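Local coordinates for protein glutathione S-transferase (Burkholderia xenovorans, PDB 2DSA) that probably transfers glutathione to electrophilic substrates and reductively dechlorinates metabolites of polychlorinated biphenyls, at residues A[160-165]-A[180-185]. Residues are numbered along the deposited sequence; the frame is centred on the assembly and turned at random.
Sequences VVLGWS and AFQGRV. With HPX ((2Z,4E)-2-hydroxy-6-oxo-6-phenylhexa-2,4-dienoic acid), chain F.
In the all-helical C-terminal domain of this glutathione S-transferase, the last turn of helix 153-163 packs against helix 176-186 through L162, F181 and Q182, while W164, two residues on from L162, lines the ligand pocket. The closest pair of CA atoms, those of L162 and Q182, is 7.8 Å apart, and side chains bridge the distance between the backbones. Methyl CD1 of L162 approaches F181 obliquely, 3.9 Å from CD2, and the two side chains cross at about a right angle. A branched leucine suits this place because one methyl can reach the neighbouring helix. With CG of F181 anti to the backbone N (chi1 168°), the ring presents CD2 to that methyl; one of its faces is covered by CG2 of V185, a turn later, and the ring also rests on L158 and F159 of helix 153-163. Q182, partly exposed, supplies length: with its chain extended beyond CG (chi2 -180°), its amide reaches across to the other helix, where OE1 lies 3.9 Å from CB of L162. At 3.8 Å from O of L162, OE1 meets another acceptor and makes no bond with it. That carbonyl is served from within its own segment: OG of S165 donates to O of L162 over 2.7 Å, with a C=O...donor angle of 175°, and the backbone N of S165 donates to it as well. On W164, one indole face lies over V160 O and V161 CA, and the other meets HPX, whose CB6 is 3.5 Å from CD1. NE1 of W164 donates to G8 O in the thioredoxin-like domain, which probably helps to fix the ring's orientation. Apolar packing and van der Waals contact thus join the helices; the L162 carbonyl is satisfied by S165 and the indole N-H by G8, while one face of the W164 indole packs against the ligand.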
loop_
_atom_site.group_PDB
_atom_site.type_symbol
_atom_site.label_atom_id
_atom_site.label_comp_id
_atom_site.label_asym_id
_atom_site.label_seq_id
_atom_site.Cartn_x
_atom_site.Cartn_y
_atom_site.Cartn_z
ATOM N N VAL A 160 -10.185 11.019 -3.619
ATOM C CA VAL A 160 -10.494 10.349 -4.878
ATOM C C VAL A 160 -11.277 9.040 -4.655
ATOM O O VAL A 160 -12.287 8.790 -5.320
ATOM C CB VAL A 160 -9.223 10.114 -5.720
ATOM C CG1 VAL A 160 -9.487 9.133 -6.883
ATOM C CG2 VAL A 160 -8.669 11.459 -6.239
ATOM N N VAL A 161 -10.787 8.215 -3.735
ATOM C CA VAL A 161 -11.461 6.989 -3.331
ATOM C C VAL A 161 -12.864 7.308 -2.790
ATOM O O VAL A 161 -13.824 6.674 -3.185
ATOM C CB VAL A 161 -10.611 6.164 -2.307
ATOM C CG1 VAL A 161 -11.401 4.961 -1.762
ATOM C CG2 VAL A 161 -9.285 5.683 -2.940
ATOM N N LEU A 162 -12.988 8.300 -1.913
ATOM C CA LEU A 162 -14.318 8.709 -1.423
ATOM C C LEU A 162 -15.292 9.092 -2.542
ATOM O O LEU A 162 -16.487 8.788 -2.460
ATOM C CB LEU A 162 -14.237 9.811 -0.372
ATOM C CG LEU A 162 -13.644 9.461 0.998
ATOM C CD1 LEU A 162 -13.637 10.709 1.887
ATOM C CD2 LEU A 162 -14.366 8.284 1.675
ATOM N N GLY A 163 -14.771 9.740 -3.584
ATOM C CA GLY A 163 -15.559 10.131 -4.745
ATOM C C GLY A 163 -16.202 8.965 -5.479
ATOM O O GLY A 163 -17.183 9.139 -6.197
ATOM N N TRP A 164 -15.673 7.769 -5.287
ATOM C CA TRP A 164 -16.224 6.589 -5.945
ATOM C C TRP A 164 -17.551 6.120 -5.363
ATOM O O TRP A 164 -18.258 5.327 -5.986
ATOM C CB TRP A 164 -15.238 5.434 -5.871
ATOM C CG TRP A 164 -13.997 5.641 -6.646
ATOM C CD1 TRP A 164 -13.791 6.546 -7.648
ATOM C CD2 TRP A 164 -12.783 4.897 -6.510
ATOM N NE1 TRP A 164 -12.515 6.425 -8.131
ATOM C CE2 TRP A 164 -11.872 5.418 -7.455
ATOM C CE3 TRP A 164 -12.378 3.840 -5.681
ATOM C CZ2 TRP A 164 -10.568 4.922 -7.597
ATOM C CZ3 TRP A 164 -11.082 3.343 -5.814
ATOM C CH2 TRP A 164 -10.188 3.892 -6.772
ATOM N N SER A 165 -17.870 6.598 -4.165
ATOM C CA SER A 165 -18.996 6.078 -3.393
ATOM C C SER A 165 -20.354 6.303 -4.061
ATOM O O SER A 165 -21.221 5.439 -3.989
ATOM C CB SER A 165 -18.972 6.652 -1.982
ATOM O OG SER A 165 -19.032 8.051 -2.066
ATOM N N ALA A 180 -17.747 16.572 5.046
ATOM C CA ALA A 180 -17.089 17.836 5.357
ATOM C C ALA A 180 -15.701 17.884 4.720
ATOM O O ALA A 180 -15.302 18.909 4.164
ATOM C CB ALA A 180 -16.993 18.029 6.857
ATOM N N PHE A 181 -14.986 16.764 4.794
ATOM C CA PHE A 181 -13.662 16.624 4.183
ATOM C C PHE A 181 -13.734 16.751 2.660
ATOM O O PHE A 181 -12.900 17.421 2.060
ATOM C CB PHE A 181 -13.025 15.292 4.615
ATOM C CG PHE A 181 -11.796 14.908 3.831
ATOM C CD1 PHE A 181 -10.535 15.342 4.231
ATOM C CD2 PHE A 181 -11.900 14.084 2.708
ATOM C CE1 PHE A 181 -9.399 14.971 3.512
ATOM C CE2 PHE A 181 -10.776 13.714 1.986
ATOM C CZ PHE A 181 -9.529 14.155 2.389
ATOM N N GLN A 182 -14.739 16.124 2.048
ATOM C CA GLN A 182 -14.946 16.213 0.597
ATOM C C GLN A 182 -15.104 17.644 0.111
ATOM O O GLN A 182 -14.546 18.016 -0.922
ATOM C CB GLN A 182 -16.164 15.410 0.179
ATOM C CG GLN A 182 -15.934 13.927 0.193
ATOM C CD GLN A 182 -17.149 13.151 -0.228
ATOM O OE1 GLN A 182 -17.092 12.339 -1.157
ATOM N NE2 GLN A 182 -18.270 13.399 0.441
ATOM N N GLY A 183 -15.866 18.441 0.860
ATOM C CA GLY A 183 -16.096 19.838 0.513
ATOM C C GLY A 183 -14.878 20.715 0.732
ATOM O O GLY A 183 -14.666 21.690 0.016
ATOM N N ARG A 184 -14.085 20.357 1.735
ATOM C CA ARG A 184 -12.846 21.036 2.075
ATOM C C ARG A 184 -11.796 20.864 0.970
ATOM O O ARG A 184 -11.133 21.826 0.583
ATOM C CB ARG A 184 -12.325 20.467 3.398
ATOM C CG ARG A 184 -11.350 21.346 4.135
ATOM C CD ARG A 184 -11.474 21.169 5.646
ATOM N NE ARG A 184 -11.498 19.762 6.017
ATOM C CZ ARG A 184 -12.430 19.180 6.768
ATOM N NH1 ARG A 184 -13.448 19.870 7.286
ATOM N NH2 ARG A 184 -12.321 17.890 7.017
ATOM N N VAL A 185 -11.661 19.637 0.469
ATOM C CA VAL A 185 -10.680 19.300 -0.558
ATOM C C VAL A 185 -11.193 19.591 -1.970
ATOM O O VAL A 185 -10.462 20.148 -2.793
ATOM C CB VAL A 185 -10.225 17.820 -0.444
ATOM C CG1 VAL A 185 -9.244 17.466 -1.555
ATOM C CG2 VAL A 185 -9.586 17.562 0.901
HETATM C CB3 HPX F . -15.264 6.728 -12.593
HETATM C CB4 HPX F . -16.055 6.748 -11.447
HETATM C CB5 HPX F . -15.821 5.827 -10.422
HETATM C CB6 HPX F . -14.792 4.899 -10.550
HETATM C CB1 HPX F . -14.003 4.880 -11.692
HETATM C CB2 HPX F . -14.240 5.795 -12.715
HETATM C CA6 HPX F . -12.903 3.874 -11.841
HETATM O OA4 HPX F . -12.506 3.588 -12.961
HETATM C CA5 HPX F . -12.294 3.216 -10.671
HETATM C CA4 HPX F . -12.024 1.920 -10.773
HETATM C CA3 HPX F . -11.400 1.171 -9.673
HETATM C CA2 HPX F . -10.847 -0.032 -9.875
HETATM O OA3 HPX F . -10.832 -0.643 -11.054
HETATM C CA1 HPX F . -10.232 -0.708 -8.759
HETATM O OA2 HPX F . -9.526 -1.715 -8.982
HETATM O OA1 HPX F . -10.425 -0.245 -7.619
#